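Local atomic coordinates of phosphodiesterase (Candida albicans, PDB entry 6CPU), a protein that belongs to the cyclic nucleotide phosphodiesterase family, with a largely helical fold of the HD clan that holds zinc and magnesium ions. Residues I168-E177 with Y381-R392. Sequence-based numbering, arbitrary orientation.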
loop_
_atom_site.group_PDB
_atom_site.type_symbol
_atom_site.label_atom_id
_atom_site.label_comp_id
_atom_site.label_asym_id
_atom_site.label_seq_id
_atom_site.Cartn_x
_atom_site.Cartn_y
_atom_site.Cartn_z
ATOM N N ILE A 168 10.015 -13.190 3.120
ATOM C CA ILE A 168 10.244 -11.971 2.371
ATOM C C ILE A 168 11.143 -11.033 3.181
ATOM O O ILE A 168 12.070 -10.441 2.638
ATOM C CB ILE A 168 8.921 -11.270 1.990
ATOM C CG1 ILE A 168 8.092 -12.174 1.063
ATOM C CG2 ILE A 168 9.217 -9.942 1.311
ATOM C CD1 ILE A 168 6.633 -11.755 0.930
ATOM N N LEU A 169 10.873 -10.928 4.475
ATOM C CA LEU A 169 11.669 -10.087 5.362
ATOM C C LEU A 169 13.147 -10.526 5.359
ATOM O O LEU A 169 14.054 -9.700 5.166
ATOM C CB LEU A 169 11.085 -10.179 6.761
ATOM C CG LEU A 169 11.421 -9.129 7.794
ATOM C CD1 LEU A 169 11.000 -7.741 7.347
ATOM C CD2 LEU A 169 10.725 -9.518 9.094
ATOM N N ASN A 170 13.368 -11.821 5.537
ATOM C CA ASN A 170 14.723 -12.392 5.556
ATOM C C ASN A 170 15.436 -12.231 4.225
ATOM O O ASN A 170 16.610 -11.861 4.196
ATOM C CB ASN A 170 14.686 -13.864 5.937
ATOM C CG ASN A 170 16.071 -14.513 5.918
ATOM O OD1 ASN A 170 16.458 -15.178 4.942
ATOM N ND2 ASN A 170 16.826 -14.306 6.984
ATOM N N CYS A 171 14.725 -12.479 3.129
ATOM C CA CYS A 171 15.318 -12.378 1.809
ATOM C C CYS A 171 15.818 -10.959 1.542
ATOM O O CYS A 171 16.889 -10.773 0.964
ATOM C CB CYS A 171 14.334 -12.802 0.722
ATOM S SG CYS A 171 15.047 -12.647 -0.926
ATOM N N ASN A 172 15.047 -9.957 1.955
ATOM C CA ASN A 172 15.435 -8.583 1.702
ATOM C C ASN A 172 16.458 -8.007 2.671
ATOM O O ASN A 172 17.131 -7.022 2.329
ATOM C CB ASN A 172 14.212 -7.688 1.596
ATOM C CG ASN A 172 13.481 -7.916 0.310
ATOM O OD1 ASN A 172 13.875 -7.407 -0.740
ATOM N ND2 ASN A 172 12.460 -8.742 0.361
ATOM N N ALA A 173 16.611 -8.621 3.836
ATOM C CA ALA A 173 17.618 -8.185 4.795
ATOM C C ALA A 173 19.022 -8.762 4.503
ATOM O O ALA A 173 20.037 -8.158 4.868
ATOM C CB ALA A 173 17.186 -8.555 6.186
ATOM N N THR A 174 19.078 -9.930 3.872
ATOM C CA THR A 174 20.344 -10.678 3.742
ATOM C C THR A 174 20.958 -10.626 2.342
ATOM O O THR A 174 21.941 -11.313 2.058
ATOM C CB THR A 174 20.152 -12.146 4.123
ATOM O OG1 THR A 174 19.210 -12.750 3.220
ATOM C CG2 THR A 174 19.662 -12.262 5.537
ATOM N N ARG A 175 20.389 -9.796 1.483
ATOM C CA ARG A 175 20.765 -9.746 0.075
ATOM C C ARG A 175 22.199 -9.211 -0.063
ATOM O O ARG A 175 22.566 -8.264 0.622
ATOM C CB ARG A 175 19.735 -8.866 -0.662
ATOM C CG ARG A 175 19.648 -9.056 -2.156
ATOM C CD ARG A 175 18.610 -8.145 -2.803
ATOM N NE ARG A 175 18.679 -6.761 -2.328
ATOM C CZ ARG A 175 17.695 -6.099 -1.705
ATOM N NH1 ARG A 175 16.508 -6.665 -1.469
ATOM N NH2 ARG A 175 17.902 -4.849 -1.310
ATOM N N SER A 176 23.037 -9.835 -0.897
ATOM C CA SER A 176 24.419 -9.339 -1.076
ATOM C C SER A 176 24.435 -8.068 -1.920
ATOM O O SER A 176 23.452 -7.741 -2.585
ATOM C CB SER A 176 25.316 -10.385 -1.746
ATOM O OG SER A 176 24.900 -10.630 -3.076
ATOM N N GLU A 177 25.556 -7.353 -1.906
ATOM C CA GLU A 177 25.677 -6.152 -2.717
ATOM C C GLU A 177 25.590 -6.499 -4.213
ATOM O O GLU A 177 24.991 -5.752 -4.981
ATOM C CB GLU A 177 26.966 -5.384 -2.379
ATOM C CG GLU A 177 26.883 -3.885 -2.644
ATOM C CD GLU A 177 26.079 -3.100 -1.595
ATOM O OE1 GLU A 177 25.325 -3.703 -0.783
ATOM O OE2 GLU A 177 26.199 -1.852 -1.583
ATOM N N TYR A 381 7.800 -4.486 10.212
ATOM C CA TYR A 381 7.744 -5.249 8.973
ATOM C C TYR A 381 7.557 -4.326 7.753
ATOM O O TYR A 381 8.334 -4.382 6.790
ATOM C CB TYR A 381 6.615 -6.290 9.083
ATOM C CG TYR A 381 6.383 -7.097 7.829
ATOM C CD1 TYR A 381 5.320 -6.818 6.951
ATOM C CD2 TYR A 381 7.219 -8.155 7.530
ATOM C CE1 TYR A 381 5.125 -7.606 5.809
ATOM C CE2 TYR A 381 7.039 -8.915 6.404
ATOM C CZ TYR A 381 6.019 -8.649 5.550
ATOM O OH TYR A 381 5.946 -9.481 4.438
ATOM N N HIS A 382 6.586 -3.420 7.811
ATOM C CA HIS A 382 6.372 -2.499 6.694
ATOM C C HIS A 382 7.617 -1.658 6.419
ATOM O O HIS A 382 8.001 -1.481 5.274
ATOM C CB HIS A 382 5.199 -1.520 6.917
ATOM C CG HIS A 382 3.921 -2.168 7.325
ATOM N ND1 HIS A 382 3.419 -3.292 6.711
ATOM C CD2 HIS A 382 3.032 -1.833 8.285
ATOM C CE1 HIS A 382 2.285 -3.637 7.290
ATOM N NE2 HIS A 382 2.030 -2.768 8.249
ATOM N N ALA A 383 8.246 -1.146 7.469
ATOM C CA ALA A 383 9.412 -0.267 7.304
ATOM C C ALA A 383 10.588 -1.036 6.683
ATOM O O ALA A 383 11.317 -0.542 5.822
ATOM C CB ALA A 383 9.818 0.318 8.645
ATOM N N SER A 384 10.773 -2.261 7.146
ATOM C CA SER A 384 11.898 -3.052 6.684
ATOM C C SER A 384 11.705 -3.422 5.216
ATOM O O SER A 384 12.617 -3.260 4.390
ATOM C CB SER A 384 12.072 -4.284 7.563
ATOM O OG SER A 384 13.275 -4.951 7.208
ATOM N N LEU A 385 10.514 -3.898 4.879
ATOM C CA LEU A 385 10.181 -4.159 3.474
ATOM C C LEU A 385 10.264 -2.938 2.584
ATOM O O LEU A 385 10.828 -2.997 1.500
ATOM C CB LEU A 385 8.775 -4.755 3.335
ATOM C CG LEU A 385 8.764 -6.254 3.120
ATOM C CD1 LEU A 385 9.321 -6.966 4.334
ATOM C CD2 LEU A 385 7.363 -6.747 2.784
ATOM N N PHE A 386 9.643 -1.838 2.989
ATOM C CA PHE A 386 9.588 -0.690 2.095
ATOM C C PHE A 386 10.985 -0.166 1.772
ATOM O O PHE A 386 11.294 0.143 0.611
ATOM C CB PHE A 386 8.716 0.410 2.675
ATOM C CG PHE A 386 8.467 1.546 1.733
ATOM C CD1 PHE A 386 7.970 1.321 0.445
ATOM C CD2 PHE A 386 8.686 2.844 2.137
ATOM C CE1 PHE A 386 7.726 2.395 -0.414
ATOM C CE2 PHE A 386 8.439 3.912 1.286
ATOM C CZ PHE A 386 7.951 3.688 0.017
ATOM N N ILE A 387 11.844 -0.106 2.782
ATOM C CA ILE A 387 13.206 0.369 2.553
ATOM C C ILE A 387 14.014 -0.661 1.775
ATOM O O ILE A 387 14.637 -0.326 0.775
ATOM C CB ILE A 387 13.955 0.707 3.862
ATOM C CG1 ILE A 387 13.217 1.786 4.673
ATOM C CG2 ILE A 387 15.409 1.108 3.548
ATOM C CD1 ILE A 387 12.932 3.078 3.927
ATOM N N ASN A 388 14.003 -1.919 2.216
ATOM C CA ASN A 388 14.970 -2.888 1.714
ATOM C C ASN A 388 14.539 -3.602 0.447
ATOM O O ASN A 388 15.385 -4.010 -0.346
ATOM C CB ASN A 388 15.308 -3.896 2.784
ATOM C CG ASN A 388 15.895 -3.239 4.020
ATOM O OD1 ASN A 388 16.790 -2.411 3.923
ATOM N ND2 ASN A 388 15.400 -3.613 5.167
ATOM N N LYS A 389 13.229 -3.753 0.254
ATOM C CA LYS A 389 12.733 -4.341 -0.987
ATOM C C LYS A 389 12.473 -3.278 -2.043
ATOM O O LYS A 389 12.916 -3.421 -3.175
ATOM C CB LYS A 389 11.464 -5.175 -0.753
ATOM C CG LYS A 389 10.845 -5.737 -2.028
ATOM C CD LYS A 389 9.718 -6.707 -1.713
ATOM C CE LYS A 389 8.925 -7.096 -2.959
ATOM N NZ LYS A 389 9.759 -7.779 -3.973
ATOM N N VAL A 390 11.713 -2.242 -1.697
ATOM C CA VAL A 390 11.249 -1.283 -2.691
ATOM C C VAL A 390 12.276 -0.172 -2.972
ATOM O O VAL A 390 12.804 -0.097 -4.081
ATOM C CB VAL A 390 9.877 -0.683 -2.309
ATOM C CG1 VAL A 390 9.448 0.352 -3.335
ATOM C CG2 VAL A 390 8.840 -1.783 -2.209
ATOM N N LEU A 391 12.570 0.666 -1.985
ATOM C CA LEU A 391 13.367 1.877 -2.244
ATOM C C LEU A 391 14.840 1.582 -2.524
ATOM O O LEU A 391 15.442 2.256 -3.361
ATOM C CB LEU A 391 13.221 2.898 -1.107
ATOM C CG LEU A 391 11.816 3.467 -0.855
ATOM C CD1 LEU A 391 11.818 4.357 0.371
ATOM C CD2 LEU A 391 11.300 4.240 -2.071
ATOM N N ARG A 392 15.420 0.581 -1.852
ATOM C CA ARG A 392 16.840 0.236 -2.075
ATOM C C ARG A 392 17.107 -0.145 -3.531
ATOM O O ARG A 392 18.184 0.133 -4.064
ATOM C CB ARG A 392 17.283 -0.904 -1.142
ATOM C CG ARG A 392 18.746 -1.336 -1.283
ATOM C CD ARG A 392 19.694 -0.213 -0.883
ATOM N NE ARG A 392 21.090 -0.520 -1.203
ATOM C CZ ARG A 392 21.694 -0.301 -2.374
ATOM N NH1 ARG A 392 21.045 0.199 -3.427
ATOM N NH2 ARG A 392 22.982 -0.620 -2.495
HETATM O O HOH W 1 13.924 -6.717 4.962
HETATM O O HOH W 2 11.369 -9.815 -2.282
HETATM O O HOH W 3 23.447 -1.674 0.449
#
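Tyr381 meets Leu169 obliquely, ring atom CD2 of Tyr381 lying 3.8 Å from CD1 of Leu169. His382 ND1 bonds to Val351 O, beside zinc ligand Asp350, placing helix 377-394 near the metal site of the phosphodiesterase family region. The Leu169 methyl also touches Ser384, whose OG shares water 1 with the Leu169 carbonyl oxygen, and packs 3.5 Å from CD1 of Leu385. Leu385 CD1 in turn lies over one face of the Tyr381 ring, while its CD2 meets CG2 of Ile168 at 4.0 Å. Arg175 grips Asn388 O end-on: NH2 donates at 2.8 Å, in the carbonyl plane, with an N-H...O angle of 154°, whereas NH1, at 3.1 Å, comes from above that plane. A chi3 bend (45°) turns the guanidinium edge to this oxygen. In the pi-type turn 386-391, Arg392 N bonds to Ile387 O, not Asn388 O, consistent with the latter's availability to Arg175. Lys389 CB passes 3.3 Å from Asn172 OD1; water 2 accepts from Lys389 NZ and Asn172 ND2. Arg392 NH2 forms a long salt bridge to Glu177 OE2 (3.6 Å); water 3 accepts from Arg392 NE and donates to Glu177 OE1. Axes 168-173 and 381-392 lie 51° apart; apolar packing joins these helices, charged links the following turn, where Arg175 probably polarises the Asn388 carbonyl.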